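Local coordinates for predicted zincin-like metalloprotease (Acidothermus cellulolyticus 11B, PDB 3E11), which is of unknown function but is predicted to be a zinc-dependent peptidase of the zincin-like, matrix-metalloprotease-related type and binds calcium, at residues A[3-8]-A[84-89]; A[8-13]-A[74-79]; A[93-98]-A[107-112]. All coordinates share one frame; numbering follows the deposited sequence.

Interaction 1: A[3-8]-A[84-89]. With ACT (acetate ion), chain C.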
loop_
_atom_site.group_PDB
_atom_site.type_symbol
_atom_site.label_atom_id
_atom_site.label_comp_id
_atom_site.label_asym_id
_atom_site.label_seq_id
_atom_site.Cartn_x
_atom_site.Cartn_y
_atom_site.Cartn_z
ATOM N N VAL A 3 -2.952 8.510 16.566
ATOM C CA VAL A 3 -1.558 8.261 16.888
ATOM C C VAL A 3 -0.678 9.013 15.901
ATOM O O VAL A 3 -0.973 9.079 14.708
ATOM C CB VAL A 3 -1.219 6.753 16.925
ATOM C CG1 VAL A 3 -1.277 6.093 15.547
ATOM C CG2 VAL A 3 0.129 6.540 17.555
ATOM N N TYR A 4 0.362 9.629 16.429
ATOM C CA TYR A 4 1.347 10.306 15.604
ATOM C C TYR A 4 2.480 9.316 15.313
ATOM O O TYR A 4 2.979 8.638 16.214
ATOM C CB TYR A 4 1.917 11.525 16.321
ATOM C CG TYR A 4 2.732 12.420 15.417
ATOM C CD1 TYR A 4 4.024 12.069 15.027
ATOM C CD2 TYR A 4 2.199 13.604 14.938
ATOM C CE1 TYR A 4 4.782 12.908 14.205
ATOM C CE2 TYR A 4 2.931 14.436 14.118
ATOM C CZ TYR A 4 4.214 14.078 13.728
ATOM O OH TYR A 4 4.936 14.953 12.930
ATOM N N VAL A 5 2.873 9.270 14.062
ATOM C CA VAL A 5 3.974 8.448 13.620
ATOM C C VAL A 5 4.876 9.300 12.740
ATOM O O VAL A 5 4.464 9.791 11.658
ATOM C CB VAL A 5 3.487 7.219 12.847
ATOM C CG1 VAL A 5 4.672 6.324 12.495
ATOM C CG2 VAL A 5 2.425 6.430 13.639
ATOM N N ASP A 6 6.113 9.497 13.197
ATOM C CA ASP A 6 7.122 10.210 12.387
ATOM C C ASP A 6 7.465 9.427 11.117
ATOM O O ASP A 6 7.269 8.225 11.060
ATOM C CB ASP A 6 8.380 10.517 13.190
ATOM C CG ASP A 6 9.069 9.276 13.685
ATOM O OD1 ASP A 6 8.554 8.724 14.668
ATOM O OD2 ASP A 6 10.111 8.885 13.105
ATOM N N PRO A 7 7.970 10.107 10.088
ATOM C CA PRO A 7 8.212 9.438 8.784
ATOM C C PRO A 7 9.075 8.153 8.852
ATOM O O PRO A 7 8.664 7.114 8.300
ATOM C CB PRO A 7 8.886 10.531 7.972
ATOM C CG PRO A 7 8.241 11.784 8.517
ATOM C CD PRO A 7 8.251 11.544 10.010
ATOM N N ASP A 8 10.217 8.208 9.533
ATOM C CA ASP A 8 11.093 7.025 9.606
ATOM C C ASP A 8 10.360 5.864 10.250
ATOM O O ASP A 8 10.449 4.743 9.770
ATOM C CB ASP A 8 12.346 7.278 10.394
ATOM C CG ASP A 8 13.355 8.097 9.647
ATOM O OD1 ASP A 8 13.160 8.406 8.450
ATOM O OD2 ASP A 8 14.374 8.416 10.279
ATOM N N SER A 84 0.017 -0.602 15.972
ATOM C CA SER A 84 -0.557 -1.844 15.442
ATOM C C SER A 84 -1.755 -1.564 14.536
ATOM O O SER A 84 -1.881 -2.199 13.474
ATOM C CB SER A 84 -0.942 -2.800 16.551
ATOM O OG SER A 84 0.186 -3.122 17.353
ATOM N N GLU A 85 -2.612 -0.609 14.923
ATOM C CA GLU A 85 -3.747 -0.221 14.061
ATOM C C GLU A 85 -3.229 0.348 12.754
ATOM O O GLU A 85 -3.783 0.072 11.691
ATOM C CB GLU A 85 -4.698 0.755 14.743
ATOM C CG GLU A 85 -5.484 0.101 15.863
ATOM C CD GLU A 85 -6.546 0.990 16.488
ATOM O OE1 GLU A 85 -6.684 2.170 16.134
ATOM O OE2 GLU A 85 -7.264 0.471 17.359
ATOM N N VAL A 86 -2.157 1.127 12.822
ATOM C CA VAL A 86 -1.525 1.687 11.613
ATOM C C VAL A 86 -1.036 0.552 10.692
ATOM O O VAL A 86 -1.310 0.558 9.486
ATOM C CB VAL A 86 -0.341 2.660 11.912
ATOM C CG1 VAL A 86 0.365 3.057 10.620
ATOM C CG2 VAL A 86 -0.838 3.902 12.582
ATOM N N ILE A 87 -0.318 -0.404 11.257
ATOM C CA ILE A 87 0.162 -1.567 10.495
ATOM C C ILE A 87 -0.997 -2.244 9.768
ATOM O O ILE A 87 -0.926 -2.512 8.537
ATOM C CB ILE A 87 0.901 -2.598 11.408
ATOM C CG1 ILE A 87 2.256 -2.025 11.887
ATOM C CG2 ILE A 87 1.152 -3.875 10.642
ATOM C CD1 ILE A 87 2.858 -2.716 13.099
ATOM N N ASP A 88 -2.063 -2.511 10.523
ATOM C CA ASP A 88 -3.256 -3.180 9.989
ATOM C C ASP A 88 -3.903 -2.391 8.862
ATOM O O ASP A 88 -4.277 -2.946 7.827
ATOM C CB ASP A 88 -4.279 -3.411 11.086
ATOM C CG ASP A 88 -3.871 -4.507 12.009
ATOM O OD1 ASP A 88 -2.940 -5.232 11.668
ATOM O OD2 ASP A 88 -4.454 -4.640 13.096
ATOM N N GLU A 89 -4.022 -1.094 9.084
ATOM C CA GLU A 89 -4.626 -0.217 8.127
ATOM C C GLU A 89 -3.789 -0.107 6.865
ATOM O O GLU A 89 -4.324 -0.092 5.758
ATOM C CB GLU A 89 -4.863 1.153 8.750
ATOM C CG GLU A 89 -5.933 1.958 8.054
ATOM C CD GLU A 89 -7.280 1.244 8.037
ATOM O OE1 GLU A 89 -7.654 0.621 9.035
ATOM O OE2 GLU A 89 -7.947 1.284 7.011
HETATM C C ACT C . 1.633 12.048 11.180
HETATM O O ACT C . 1.369 11.021 11.890
HETATM O OXT ACT C . 2.702 12.024 10.508
HETATM C CH3 ACT C . 0.742 13.260 11.137
#
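V3 and V5, two residues of the extended N-terminal arm, both direct their side chains at V86 on the helix 83-101. The tight part of the contact is a meeting of methyl groups: CG1 of V3 comes to 3.7 Å from CG2 of V86, the two side chains crossing at a slant. CG2 of V86 lies anti to its own carbonyl carbon, which turns this branch out from the helix to the arm, and the same methyl also receives V5, whose CG2 stands at a looser 4.3 Å. V3 is only partly buried.

The other side of the arm is polar and more open. Y4, between the two valines, points away from the helix and is exposed, with an acetate ion, probably from the crystallisation liquor, over one ring face, its carboxylate carbon C 4.0 Å above the plane of the Y4 ring. An acetate oxygen, O, accepts a nearly straight hydrogen bond of 3.2 Å from V5 N.

Backbone hydrogen bonding between V3 and C80 ties the arm to the connection between helices 73-78 and 83-101. F10 of helix 7-19 packs on both V5 and V86, while C77 and I76 of helix 73-78 touch V5 and V86 respectively.

Interaction 2: A[8-13]-A[74-79]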
loop_
_atom_site.group_PDB
_atom_site.type_symbol
_atom_site.label_atom_id
_atom_site.label_comp_id
_atom_site.label_asym_id
_atom_site.label_seq_id
_atom_site.Cartn_x
_atom_site.Cartn_y
_atom_site.Cartn_z
ATOM N N ASP A 8 10.217 8.208 9.533
ATOM C CA ASP A 8 11.093 7.025 9.606
ATOM C C ASP A 8 10.360 5.864 10.250
ATOM O O ASP A 8 10.449 4.743 9.770
ATOM C CB ASP A 8 12.346 7.278 10.394
ATOM C CG ASP A 8 13.355 8.097 9.647
ATOM O OD1 ASP A 8 13.160 8.406 8.450
ATOM O OD2 ASP A 8 14.374 8.416 10.279
ATOM N N ARG A 9 9.639 6.131 11.337
ATOM C CA ARG A 9 8.875 5.062 12.009
ATOM C C ARG A 9 7.765 4.526 11.131
ATOM O O ARG A 9 7.514 3.315 11.083
ATOM C CB ARG A 9 8.301 5.567 13.335
ATOM C CG ARG A 9 7.522 4.539 14.101
ATOM C CD ARG A 9 8.306 3.267 14.345
ATOM N NE ARG A 9 7.607 2.381 15.277
ATOM C CZ ARG A 9 7.935 1.118 15.475
ATOM N NH1 ARG A 9 8.953 0.590 14.816
ATOM N NH2 ARG A 9 7.268 0.376 16.351
ATOM N N PHE A 10 7.114 5.431 10.393
ATOM C CA PHE A 10 6.028 5.008 9.529
ATOM C C PHE A 10 6.558 4.033 8.486
ATOM O O PHE A 10 5.911 3.034 8.230
ATOM C CB PHE A 10 5.307 6.185 8.869
ATOM C CG PHE A 10 3.975 5.811 8.226
ATOM C CD1 PHE A 10 2.809 5.833 8.964
ATOM C CD2 PHE A 10 3.906 5.498 6.875
ATOM C CE1 PHE A 10 1.590 5.545 8.407
ATOM C CE2 PHE A 10 2.698 5.181 6.290
ATOM C CZ PHE A 10 1.528 5.194 7.070
ATOM N N ASP A 11 7.748 4.305 7.942
ATOM C CA ASP A 11 8.407 3.366 7.022
ATOM C C ASP A 11 8.580 1.956 7.600
ATOM O O ASP A 11 8.335 0.965 6.917
ATOM C CB ASP A 11 9.749 3.915 6.534
ATOM C CG ASP A 11 9.588 5.140 5.676
ATOM O OD1 ASP A 11 8.497 5.294 5.110
ATOM O OD2 ASP A 11 10.546 5.949 5.599
ATOM N N GLU A 12 8.930 1.884 8.864
ATOM C CA GLU A 12 9.054 0.622 9.574
ATOM C C GLU A 12 7.732 -0.097 9.727
ATOM O O GLU A 12 7.666 -1.313 9.579
ATOM C CB GLU A 12 9.661 0.892 10.953
ATOM C CG GLU A 12 11.090 1.460 10.878
ATOM C CD GLU A 12 11.692 1.865 12.221
ATOM O OE1 GLU A 12 11.010 1.773 13.257
ATOM O OE2 GLU A 12 12.876 2.279 12.241
ATOM N N LEU A 13 6.685 0.658 10.038
ATOM C CA LEU A 13 5.316 0.125 10.072
ATOM C C LEU A 13 4.858 -0.378 8.681
ATOM O O LEU A 13 4.201 -1.403 8.576
ATOM C CB LEU A 13 4.366 1.179 10.645
ATOM C CG LEU A 13 4.749 1.605 12.094
ATOM C CD1 LEU A 13 3.699 2.537 12.683
ATOM C CD2 LEU A 13 4.995 0.426 13.006
ATOM N N ASN A 74 -0.837 10.751 6.536
ATOM C CA ASN A 74 -1.770 11.566 7.337
ATOM C C ASN A 74 -3.152 10.908 7.456
ATOM O O ASN A 74 -3.740 10.849 8.557
ATOM C CB ASN A 74 -1.891 12.972 6.767
ATOM C CG ASN A 74 -0.651 13.774 6.955
ATOM O OD1 ASN A 74 0.300 13.328 7.603
ATOM N ND2 ASN A 74 -0.634 14.968 6.400
ATOM N N THR A 75 -3.675 10.416 6.332
ATOM C CA THR A 75 -5.064 9.960 6.280
ATOM C C THR A 75 -5.171 8.615 6.989
ATOM O O THR A 75 -6.158 8.357 7.660
ATOM C CB THR A 75 -5.632 9.906 4.836
ATOM O OG1 THR A 75 -4.705 9.237 3.995
ATOM C CG2 THR A 75 -5.862 11.291 4.295
ATOM N N ILE A 76 -4.135 7.785 6.880
ATOM C CA ILE A 76 -4.030 6.510 7.610
ATOM C C ILE A 76 -3.978 6.750 9.112
ATOM O O ILE A 76 -4.695 6.108 9.891
ATOM C CB ILE A 76 -2.748 5.710 7.191
ATOM C CG1 ILE A 76 -2.891 5.121 5.772
ATOM C CG2 ILE A 76 -2.425 4.596 8.200
ATOM C CD1 ILE A 76 -3.594 3.747 5.690
ATOM N N CYS A 77 -3.093 7.647 9.528
ATOM C CA CYS A 77 -2.889 7.855 10.974
ATOM C C CYS A 77 -4.110 8.411 11.648
ATOM O O CYS A 77 -4.409 8.042 12.758
ATOM C CB CYS A 77 -1.682 8.736 11.275
ATOM S SG CYS A 77 -0.100 7.851 10.958
ATOM N N ALA A 78 -4.841 9.267 10.952
ATOM C CA ALA A 78 -6.074 9.863 11.480
ATOM C C ALA A 78 -7.100 8.820 11.890
ATOM O O ALA A 78 -7.947 9.103 12.723
ATOM C CB ALA A 78 -6.686 10.790 10.480
ATOM N N LEU A 79 -7.050 7.650 11.269
ATOM C CA LEU A 79 -7.947 6.543 11.577
ATOM C C LEU A 79 -7.458 5.592 12.696
ATOM O O LEU A 79 -8.182 4.632 13.057
ATOM C CB LEU A 79 -8.155 5.717 10.297
ATOM C CG LEU A 79 -8.945 6.352 9.166
ATOM C CD1 LEU A 79 -8.864 5.421 7.931
ATOM C CD2 LEU A 79 -10.329 6.600 9.598
#
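The CE1 corner of the F10 ring meets helix 73-78, with I76 at the edge near its plane and the sulfur of C77 oblique to it. The methyl CG2 of I76 is 4.1 Å from CE1 of F10 and almost as near to CZ. SG of C77 is 3.8 Å from CE1 of F10 and 5.0 Å from the ring centroid, 68° off the normal, a cysteine sulfur-aromatic contact. With CG of F10 anti to the backbone N (chi1 -166°), the phenyl group reaches across to the other helix, and its side chain crosses that of I76 at about a right angle. On I76 it is likewise the branch anti to the backbone N, CG2, that does the touching.

All three residues are buried, and the contact joins the N-terminal helix 7-19 to the short helix 73-78, which follows directly on the strand 67-72, the middle strand of the mixed sheet in this zincin-like fold. V90 of helix 83-101 also packs on F10, as does V36 of strand 32-37, so the phenyl group is shared among three helices and the sheet.

A second flat group lies on the preceding residue, where the guanidinium of R9 carries CD2 of L13 over the centre of one face. At its edge, in plane, stands the carboxylate of E12, and NH1 of R9 gives OE1 of E12 a salt-bridging hydrogen bond of 2.8 Å, one turn apart on the helix. NH2 of R9 makes another salt bridge to E83, linking the start of this helix to that of helix 83-101.

Interaction 3: A[93-98]-A[107-112]; sequences TVVHEI and ERLHEL
L109 gives up the most surface in this contact, followed by H96 and then V95. The two methyls of L109 divide the work. CD1 stands over the imidazole of H96, 3.9 Å from the ring centroid and only 6° off its normal, and all five ring atoms lie at nearly equal distances from it: a CH-pi contact centred on the face. CD2 takes the looser place, 4.4 Å from CG1 of V95. The CB of H96 does not point at helix 106-110, but with CG anti to the carbonyl carbon (chi1 -74°) the ring end comes nearer. A99 and H100 of helix 83-101 also pack on L109.

H96 and E97, with H100, form an HExxH pattern like that of zinc-dependent zincins, in which the two histidines bind the metal and the glutamate acts in catalysis; no metal is bound to them here. With an alanine at H96 the flat surface under CD1 of L109 is gone, which would probably leave that methyl without its mate and remove a presumed metal ligand.

R108, on the exposed side of helix 106-110, grips E111 side-on, NE to OE1 and NH2 to OE2, both oxygens being met from above the carboxylate plane. Across the contact itself the chemistry is apolar: a methyl over the imidazole face probably limits the tilt of the ring while leaving its in-plane nitrogens to polar partners, consistent with a histidine positioned for a metal.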
loop_
_atom_site.group_PDB
_atom_site.type_symbol
_atom_site.label_atom_id
_atom_site.label_comp_id
_atom_site.label_asym_id
_atom_site.label_seq_id
_atom_site.Cartn_x
_atom_site.Cartn_y
_atom_site.Cartn_z
ATOM N N THR A 93 -4.889 -1.564 3.183
ATOM C CA THR A 93 -4.856 -0.651 2.048
ATOM C C THR A 93 -4.076 -1.209 0.850
ATOM O O THR A 93 -4.579 -1.189 -0.275
ATOM C CB THR A 93 -4.296 0.719 2.477
ATOM O OG1 THR A 93 -5.164 1.271 3.467
ATOM C CG2 THR A 93 -4.184 1.684 1.288
ATOM N N VAL A 94 -2.878 -1.712 1.109
ATOM C CA VAL A 94 -2.048 -2.355 0.085
ATOM C C VAL A 94 -2.803 -3.539 -0.546
ATOM O O VAL A 94 -2.857 -3.667 -1.786
ATOM C CB VAL A 94 -0.687 -2.802 0.659
ATOM C CG1 VAL A 94 0.096 -3.574 -0.381
ATOM C CG2 VAL A 94 0.137 -1.598 1.139
ATOM N N VAL A 95 -3.370 -4.413 0.296
ATOM C CA VAL A 95 -4.089 -5.588 -0.217
ATOM C C VAL A 95 -5.310 -5.192 -1.070
ATOM O O VAL A 95 -5.545 -5.747 -2.160
ATOM C CB VAL A 95 -4.505 -6.551 0.908
ATOM C CG1 VAL A 95 -5.431 -7.637 0.371
ATOM C CG2 VAL A 95 -3.269 -7.202 1.490
ATOM N N HIS A 96 -6.075 -4.210 -0.619
ATOM C CA HIS A 96 -7.155 -3.693 -1.463
ATOM C C HIS A 96 -6.681 -3.109 -2.771
ATOM O O HIS A 96 -7.293 -3.340 -3.819
ATOM C CB HIS A 96 -8.015 -2.684 -0.695
ATOM C CG HIS A 96 -8.910 -3.342 0.305
ATOM N ND1 HIS A 96 -10.269 -3.141 0.342
ATOM C CD2 HIS A 96 -8.637 -4.258 1.266
ATOM C CE1 HIS A 96 -10.787 -3.861 1.324
ATOM N NE2 HIS A 96 -9.817 -4.550 1.897
ATOM N N GLU A 97 -5.593 -2.357 -2.724
ATOM C CA GLU A 97 -5.102 -1.707 -3.924
ATOM C C GLU A 97 -4.615 -2.747 -4.916
ATOM O O GLU A 97 -4.920 -2.663 -6.098
ATOM C CB GLU A 97 -4.011 -0.674 -3.594
ATOM C CG GLU A 97 -4.560 0.624 -2.970
ATOM C CD GLU A 97 -5.588 1.299 -3.864
ATOM O OE1 GLU A 97 -5.429 1.266 -5.093
ATOM O OE2 GLU A 97 -6.588 1.818 -3.346
ATOM N N ILE A 98 -3.891 -3.756 -4.448
ATOM C CA ILE A 98 -3.401 -4.777 -5.370
ATOM C C ILE A 98 -4.557 -5.626 -5.917
ATOM O O ILE A 98 -4.604 -5.935 -7.119
ATOM C CB ILE A 98 -2.248 -5.627 -4.747
ATOM C CG1 ILE A 98 -1.479 -6.346 -5.864
ATOM C CG2 ILE A 98 -2.724 -6.570 -3.679
ATOM C CD1 ILE A 98 -0.804 -5.394 -6.846
ATOM N N GLU A 107 -16.145 -7.988 -2.364
ATOM C CA GLU A 107 -16.906 -9.177 -1.985
ATOM C C GLU A 107 -15.997 -10.404 -2.059
ATOM O O GLU A 107 -16.051 -11.267 -1.188
ATOM C CB GLU A 107 -18.122 -9.390 -2.882
ATOM C CG GLU A 107 -19.240 -8.385 -2.718
ATOM C CD GLU A 107 -20.447 -8.745 -3.578
ATOM N N ARG A 108 -15.180 -10.473 -3.109
ATOM C CA ARG A 108 -14.180 -11.531 -3.255
ATOM C C ARG A 108 -13.115 -11.433 -2.161
ATOM O O ARG A 108 -12.674 -12.454 -1.636
ATOM C CB ARG A 108 -13.495 -11.469 -4.630
ATOM C CG ARG A 108 -14.370 -11.679 -5.873
ATOM C CD ARG A 108 -15.000 -13.062 -5.954
ATOM N NE ARG A 108 -16.095 -13.184 -4.998
ATOM C CZ ARG A 108 -17.344 -12.742 -5.182
ATOM N NH1 ARG A 108 -17.716 -12.157 -6.316
ATOM N NH2 ARG A 108 -18.242 -12.898 -4.213
ATOM N N LEU A 109 -12.704 -10.203 -1.835
ATOM C CA LEU A 109 -11.733 -9.954 -0.770
ATOM C C LEU A 109 -12.240 -10.354 0.593
ATOM O O LEU A 109 -11.457 -10.802 1.422
ATOM C CB LEU A 109 -11.340 -8.477 -0.714
ATOM C CG LEU A 109 -10.470 -7.963 -1.850
ATOM C CD1 LEU A 109 -10.331 -6.430 -1.744
ATOM C CD2 LEU A 109 -9.112 -8.676 -1.828
ATOM N N HIS A 110 -13.539 -10.178 0.842
ATOM C CA HIS A 110 -14.119 -10.610 2.097
ATOM C C HIS A 110 -13.984 -12.120 2.211
ATOM O O HIS A 110 -13.759 -12.639 3.296
ATOM C CB HIS A 110 -15.592 -10.198 2.195
ATOM C CG HIS A 110 -15.805 -8.719 2.294
ATOM N ND1 HIS A 110 -14.920 -7.879 2.940
ATOM C CD2 HIS A 110 -16.817 -7.933 1.855
ATOM C CE1 HIS A 110 -15.369 -6.637 2.880
ATOM N NE2 HIS A 110 -16.522 -6.643 2.233
ATOM N N GLU A 111 -14.118 -12.815 1.078
ATOM C CA GLU A 111 -13.796 -14.244 0.991
ATOM C C GLU A 111 -12.288 -14.533 1.138
ATOM O O GLU A 111 -11.898 -15.675 1.320
ATOM C CB GLU A 111 -14.291 -14.827 -0.335
ATOM C CG GLU A 111 -15.786 -14.715 -0.556
ATOM C CD GLU A 111 -16.203 -15.149 -1.946
ATOM O OE1 GLU A 111 -15.311 -15.413 -2.784
ATOM O OE2 GLU A 111 -17.419 -15.237 -2.206
ATOM N N LEU A 112 -11.454 -13.499 1.047
ATOM C CA LEU A 112 -10.008 -13.612 1.265
ATOM C C LEU A 112 -9.533 -12.883 2.547
ATOM O O LEU A 112 -8.334 -12.603 2.711
ATOM C CB LEU A 112 -9.272 -13.089 0.032
ATOM C CG LEU A 112 -9.487 -13.920 -1.246
ATOM C CD1 LEU A 112 -9.225 -13.094 -2.520
ATOM C CD2 LEU A 112 -8.611 -15.171 -1.214
#

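All three interactions rest on or beside helix 83-101, at different places along it. Interaction 2 is wholly buried, while interactions 1 and 3 each have one partly exposed member, V3 and H96. Interactions 1 and 2 lie about 4 Å apart between centres, share helix 7-19, and merge where CG1 of V86 reaches CE1 of F10 at 3.5 Å; interaction 2 is nested in the loop that interaction 1 closes. Interaction 3 is about 20 Å away between centres. Aliphatic packing in interaction 1 gives way to a phenyl ring with a methyl at its edge and an oblique sulfur in interaction 2, and to a leucine methyl over an imidazole face in interaction 3, near the presumed metal site. In interactions 2 and 3 charged pairs flank the apolar contact.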